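Local coordinates for uncharacterized protein Atu2773 (PDB 2QV5), which is of unknown function but belongs to the divergent polysaccharide deacetylase family, so it may act on carbohydrate substrates, at residues H80-G92 against I123-F137. Numbering follows the deposited sequence.
Sequences HEILLQIPLEPFG and ITNYTGVMNYLGGRF
Strands 82-88 and 128-131 run parallel in register, Leu84 beside Val129 and Ile86 beside Asn131, their short axes 4.5 Å apart at closest approach and inclined by 40°. With helix 109-120 between them in sequence they form a beta-alpha-beta unit of the curled parallel sheet, consistent with the deformed barrel of polysaccharide deacetylases. Backbone bonds zigzag across the pair: Leu84 N gives to Gly128 O, Leu84 O takes Met130 N, Ile86 N gives to Met130 O, Tyr132 N to Ile86 O and Leu88 N to Tyr132 O.

On the face carrying Leu84 and Val129, Leu84 CB sits over the Tyr126 ring in a CH-pi contact, 4.0 Å from the centroid. With CG anti to the backbone N (chi1 -178°), the Leu84 methyls part: CD2 leans on the phenol end, whose OH is held by Met120 O, while CD1 packs against Ile123 CG1 and CD1. Val129 CB touches Ile86 CG1, and its side chain also meets Ile151 of helix 141-153. Across the sheet, the Gln85 and Met130 chains run alongside one another, CG to CG 3.4 Å; Gln85 OE1 is bonded to Gly38 N of the next strand but one.

At one end, the buried Glu81 carboxylate receives Thr127 OG1 at OE2 (2.9 Å) from above its plane, and Ser245 N also binds OE2. At the other, the chain turns a corner at Tyr132 and brings Phe137 to Leu88, whose CD2 lies over one face of the ring, 4.0 Å from Phe137 CD2. Glu89 O takes a good bond from Phe137 N and a weak one from Arg136 N. The Phe91 ring lies over the Gly135-Arg136 peptide, its CZ 3.3 Å from Gly135 O, and its CD1 meets the edge of the Arg136 guanidinium, 3.6 Å from NE.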
loop_
_atom_site.group_PDB
_atom_site.type_symbol
_atom_site.label_atom_id
_atom_site.label_comp_id
_atom_site.label_asym_id
_atom_site.label_seq_id
_atom_site.Cartn_x
_atom_site.Cartn_y
_atom_site.Cartn_z
ATOM N N HIS A 80 -0.615 9.434 9.962
ATOM C CA HIS A 80 -0.701 8.220 9.134
ATOM C C HIS A 80 0.641 7.848 8.500
ATOM O O HIS A 80 1.389 8.735 8.069
ATOM C CB HIS A 80 -1.694 8.383 7.983
ATOM C CG HIS A 80 -3.101 8.630 8.410
ATOM N ND1 HIS A 80 -3.999 7.611 8.664
ATOM C CD2 HIS A 80 -3.780 9.786 8.590
ATOM C CE1 HIS A 80 -5.171 8.133 8.984
ATOM N NE2 HIS A 80 -5.064 9.450 8.956
ATOM N N GLU A 81 0.925 6.543 8.443
ATOM C CA GLU A 81 1.913 6.009 7.497
ATOM C C GLU A 81 1.298 6.023 6.100
ATOM O O GLU A 81 0.106 5.774 5.927
ATOM C CB GLU A 81 2.314 4.582 7.855
ATOM C CG GLU A 81 3.659 4.169 7.282
ATOM C CD GLU A 81 4.090 2.792 7.732
ATOM O OE1 GLU A 81 4.348 2.626 8.951
ATOM O OE2 GLU A 81 4.187 1.889 6.860
ATOM N N ILE A 82 2.113 6.323 5.095
ATOM C CA ILE A 82 1.650 6.488 3.712
ATOM C C ILE A 82 2.361 5.497 2.779
ATOM O O ILE A 82 3.558 5.280 2.944
ATOM C CB ILE A 82 1.894 7.967 3.247
ATOM C CG1 ILE A 82 0.697 8.861 3.576
ATOM C CG2 ILE A 82 2.121 8.086 1.743
ATOM C CD1 ILE A 82 0.547 9.252 5.001
ATOM N N LEU A 83 1.637 4.938 1.805
ATOM C CA LEU A 83 2.226 4.148 0.704
ATOM C C LEU A 83 1.904 4.805 -0.637
ATOM O O LEU A 83 0.849 5.433 -0.786
ATOM C CB LEU A 83 1.688 2.719 0.705
ATOM C CG LEU A 83 2.033 1.825 1.900
ATOM C CD1 LEU A 83 1.402 0.473 1.769
ATOM C CD2 LEU A 83 3.535 1.665 2.055
ATOM N N LEU A 84 2.810 4.664 -1.606
ATOM C CA LEU A 84 2.555 5.117 -2.971
ATOM C C LEU A 84 2.018 3.974 -3.840
ATOM O O LEU A 84 2.663 2.949 -3.956
ATOM C CB LEU A 84 3.850 5.641 -3.594
ATOM C CG LEU A 84 3.767 6.206 -5.015
ATOM C CD1 LEU A 84 2.747 7.357 -5.121
ATOM C CD2 LEU A 84 5.143 6.651 -5.420
ATOM N N GLN A 85 0.854 4.159 -4.456
ATOM C CA GLN A 85 0.317 3.136 -5.372
ATOM C C GLN A 85 0.818 3.336 -6.796
ATOM O O GLN A 85 0.576 4.380 -7.404
ATOM C CB GLN A 85 -1.203 3.131 -5.389
ATOM C CG GLN A 85 -1.843 2.549 -4.174
ATOM C CD GLN A 85 -3.344 2.781 -4.137
ATOM O OE1 GLN A 85 -3.804 3.910 -3.987
ATOM N NE2 GLN A 85 -4.113 1.705 -4.262
ATOM N N ILE A 86 1.478 2.317 -7.331
ATOM C CA ILE A 86 2.063 2.368 -8.662
ATOM C C ILE A 86 1.186 1.623 -9.667
ATOM O O ILE A 86 0.934 0.432 -9.494
ATOM C CB ILE A 86 3.484 1.755 -8.649
ATOM C CG1 ILE A 86 4.373 2.498 -7.650
ATOM C CG2 ILE A 86 4.109 1.780 -10.045
ATOM C CD1 ILE A 86 4.596 3.945 -8.019
ATOM N N PRO A 87 0.720 2.320 -10.722
ATOM C CA PRO A 87 -0.093 1.662 -11.756
ATOM C C PRO A 87 0.705 0.617 -12.556
ATOM O O PRO A 87 1.746 0.939 -13.121
ATOM C CB PRO A 87 -0.538 2.828 -12.655
ATOM C CG PRO A 87 0.446 3.903 -12.427
ATOM C CD PRO A 87 0.923 3.753 -11.005
ATOM N N LEU A 88 0.218 -0.624 -12.571
ATOM C CA LEU A 88 0.873 -1.731 -13.279
ATOM C C LEU A 88 -0.094 -2.399 -14.256
ATOM O O LEU A 88 -1.302 -2.364 -14.043
ATOM C CB LEU A 88 1.413 -2.770 -12.296
ATOM C CG LEU A 88 2.400 -2.403 -11.182
ATOM C CD1 LEU A 88 2.723 -3.675 -10.417
ATOM C CD2 LEU A 88 3.678 -1.795 -11.724
ATOM N N GLU A 89 0.440 -3.012 -15.316
ATOM C CA GLU A 89 -0.395 -3.509 -16.427
ATOM C C GLU A 89 -1.354 -4.619 -16.005
ATOM O O GLU A 89 -0.913 -5.675 -15.553
ATOM C CB GLU A 89 0.460 -3.994 -17.597
ATOM C CG GLU A 89 -0.328 -4.209 -18.891
ATOM C CD GLU A 89 0.451 -4.983 -19.938
ATOM O OE1 GLU A 89 1.698 -4.922 -19.927
ATOM O OE2 GLU A 89 -0.185 -5.655 -20.780
ATOM N N PRO A 90 -2.669 -4.371 -16.149
ATOM C CA PRO A 90 -3.670 -5.393 -15.855
ATOM C C PRO A 90 -3.859 -6.339 -17.050
ATOM O O PRO A 90 -3.264 -6.118 -18.113
ATOM C CB PRO A 90 -4.931 -4.573 -15.607
ATOM C CG PRO A 90 -4.763 -3.355 -16.473
ATOM C CD PRO A 90 -3.280 -3.110 -16.612
ATOM N N PHE A 91 -4.677 -7.376 -16.878
ATOM C CA PHE A 91 -4.982 -8.312 -17.969
ATOM C C PHE A 91 -5.820 -7.710 -19.105
ATOM O O PHE A 91 -5.725 -8.153 -20.252
ATOM C CB PHE A 91 -5.661 -9.574 -17.431
ATOM C CG PHE A 91 -4.703 -10.577 -16.859
ATOM C CD1 PHE A 91 -3.765 -11.206 -17.678
ATOM C CD2 PHE A 91 -4.739 -10.896 -15.504
ATOM C CE1 PHE A 91 -2.873 -12.133 -17.157
ATOM C CE2 PHE A 91 -3.852 -11.827 -14.973
ATOM C CZ PHE A 91 -2.914 -12.445 -15.804
ATOM N N GLY A 92 -6.623 -6.696 -18.784
ATOM C CA GLY A 92 -7.522 -6.085 -19.764
ATOM C C GLY A 92 -6.976 -4.874 -20.499
ATOM O O GLY A 92 -7.745 -4.013 -20.924
ATOM N N ILE A 123 4.876 12.451 -4.562
ATOM C CA ILE A 123 4.765 12.686 -3.122
ATOM C C ILE A 123 6.093 12.359 -2.428
ATOM O O ILE A 123 7.024 11.879 -3.052
ATOM C CB ILE A 123 3.637 11.847 -2.448
ATOM C CG1 ILE A 123 3.836 10.348 -2.683
ATOM C CG2 ILE A 123 2.237 12.286 -2.930
ATOM C CD1 ILE A 123 3.039 9.492 -1.711
ATOM N N THR A 124 6.158 12.609 -1.128
ATOM C CA THR A 124 7.325 12.229 -0.345
ATOM C C THR A 124 6.819 11.604 0.945
ATOM O O THR A 124 5.613 11.574 1.180
ATOM C CB THR A 124 8.283 13.428 -0.097
ATOM O OG1 THR A 124 9.431 12.994 0.652
ATOM C CG2 THR A 124 7.588 14.548 0.649
ATOM N N ASN A 125 7.748 11.087 1.748
ATOM C CA ASN A 125 7.485 10.617 3.099
ATOM C C ASN A 125 6.618 9.366 3.172
ATOM O O ASN A 125 5.830 9.174 4.107
ATOM C CB ASN A 125 6.989 11.762 3.998
ATOM C CG ASN A 125 8.062 12.833 4.214
ATOM O OD1 ASN A 125 8.921 13.074 3.353
ATOM N ND2 ASN A 125 8.039 13.449 5.367
ATOM N N TYR A 126 6.786 8.514 2.163
ATOM C CA TYR A 126 6.116 7.216 2.121
ATOM C C TYR A 126 7.115 6.100 2.438
ATOM O O TYR A 126 8.302 6.260 2.201
ATOM C CB TYR A 126 5.388 6.983 0.786
ATOM C CG TYR A 126 6.224 7.154 -0.465
ATOM C CD1 TYR A 126 6.844 6.056 -1.072
ATOM C CD2 TYR A 126 6.370 8.402 -1.058
ATOM C CE1 TYR A 126 7.601 6.216 -2.229
ATOM C CE2 TYR A 126 7.122 8.574 -2.203
ATOM C CZ TYR A 126 7.731 7.472 -2.784
ATOM O OH TYR A 126 8.463 7.649 -3.927
ATOM N N THR A 127 6.624 5.003 3.022
ATOM C CA THR A 127 7.496 3.927 3.498
ATOM C C THR A 127 7.683 2.891 2.433
ATOM O O THR A 127 8.602 2.087 2.498
ATOM C CB THR A 127 6.933 3.191 4.740
ATOM O OG1 THR A 127 5.556 2.835 4.517
ATOM C CG2 THR A 127 7.057 4.053 5.974
ATOM N N GLY A 128 6.777 2.868 1.466
ATOM C CA GLY A 128 6.881 1.854 0.455
ATOM C C GLY A 128 5.899 2.050 -0.657
ATOM O O GLY A 128 5.161 3.042 -0.683
ATOM N N VAL A 129 5.875 1.077 -1.561
ATOM C CA VAL A 129 4.998 1.126 -2.713
ATOM C C VAL A 129 4.049 -0.065 -2.689
ATOM O O VAL A 129 4.348 -1.113 -2.095
ATOM C CB VAL A 129 5.773 1.167 -4.073
ATOM C CG1 VAL A 129 6.771 2.319 -4.126
ATOM C CG2 VAL A 129 6.476 -0.149 -4.334
ATOM N N MET A 130 2.898 0.100 -3.325
ATOM C CA MET A 130 1.998 -1.026 -3.528
ATOM C C MET A 130 1.514 -1.015 -4.972
ATOM O O MET A 130 1.534 0.020 -5.621
ATOM C CB MET A 130 0.834 -1.032 -2.508
ATOM C CG MET A 130 -0.033 0.221 -2.465
ATOM S SD MET A 130 -1.459 0.217 -1.307
ATOM C CE MET A 130 -1.994 -1.477 -1.378
ATOM N N ASN A 131 1.122 -2.177 -5.481
ATOM C CA ASN A 131 0.624 -2.264 -6.852
ATOM C C ASN A 131 -0.783 -1.709 -6.926
ATOM O O ASN A 131 -1.570 -1.875 -5.995
ATOM C CB ASN A 131 0.629 -3.714 -7.352
ATOM C CG ASN A 131 -0.224 -4.626 -6.506
ATOM O OD1 ASN A 131 0.050 -4.830 -5.323
ATOM N ND2 ASN A 131 -1.277 -5.174 -7.104
ATOM N N TYR A 132 -1.072 -1.000 -8.010
ATOM C CA TYR A 132 -2.441 -0.790 -8.420
ATOM C C TYR A 132 -2.620 -1.672 -9.644
ATOM O O TYR A 132 -1.913 -1.493 -10.653
ATOM C CB TYR A 132 -2.746 0.673 -8.742
ATOM C CG TYR A 132 -4.161 0.849 -9.265
ATOM C CD1 TYR A 132 -5.261 0.420 -8.511
ATOM C CD2 TYR A 132 -4.400 1.409 -10.520
ATOM C CE1 TYR A 132 -6.563 0.553 -8.993
ATOM C CE2 TYR A 132 -5.705 1.556 -11.009
ATOM C CZ TYR A 132 -6.779 1.125 -10.240
ATOM O OH TYR A 132 -8.065 1.261 -10.720
ATOM N N LEU A 133 -3.534 -2.636 -9.521
ATOM C CA LEU A 133 -3.787 -3.677 -10.534
ATOM C C LEU A 133 -2.560 -4.566 -10.736
ATOM O O LEU A 133 -2.026 -5.102 -9.767
ATOM C CB LEU A 133 -4.350 -3.094 -11.841
ATOM C CG LEU A 133 -5.599 -2.206 -11.731
ATOM C CD1 LEU A 133 -5.974 -1.667 -13.081
ATOM C CD2 LEU A 133 -6.768 -2.964 -11.125
ATOM N N GLY A 134 -2.129 -4.742 -11.982
ATOM C CA GLY A 134 -0.889 -5.448 -12.265
ATOM C C GLY A 134 -1.002 -6.932 -12.512
ATOM O O GLY A 134 -0.002 -7.636 -12.416
ATOM N N GLY A 135 -2.210 -7.400 -12.838
ATOM C CA GLY A 135 -2.456 -8.812 -13.137
ATOM C C GLY A 135 -1.498 -9.422 -14.146
ATOM O O GLY A 135 -0.962 -10.512 -13.924
ATOM N N ARG A 136 -1.278 -8.711 -15.248
ATOM C CA ARG A 136 -0.317 -9.122 -16.272
ATOM C C ARG A 136 1.125 -8.900 -15.810
ATOM O O ARG A 136 1.950 -9.809 -15.913
ATOM C CB ARG A 136 -0.598 -8.382 -17.592
ATOM C CG ARG A 136 0.420 -8.587 -18.732
ATOM C CD ARG A 136 0.358 -9.982 -19.362
ATOM N NE ARG A 136 -0.982 -10.341 -19.833
ATOM C CZ ARG A 136 -1.384 -10.303 -21.102
ATOM N NH1 ARG A 136 -0.554 -9.918 -22.066
ATOM N NH2 ARG A 136 -2.626 -10.652 -21.407
ATOM N N PHE A 137 1.408 -7.706 -15.282
ATOM C CA PHE A 137 2.768 -7.293 -14.916
ATOM C C PHE A 137 3.438 -8.164 -13.842
ATOM O O PHE A 137 4.616 -8.520 -13.970
ATOM C CB PHE A 137 2.783 -5.823 -14.478
ATOM C CG PHE A 137 4.151 -5.196 -14.490
ATOM C CD1 PHE A 137 4.636 -4.591 -15.640
ATOM C CD2 PHE A 137 4.951 -5.206 -13.350
ATOM C CE1 PHE A 137 5.898 -4.015 -15.661
ATOM C CE2 PHE A 137 6.213 -4.628 -13.362
ATOM C CZ PHE A 137 6.684 -4.027 -14.513
HETATM O O HOH W 1 4.822 7.118 5.816
HETATM O O HOH W 2 -3.958 -1.700 -4.552
#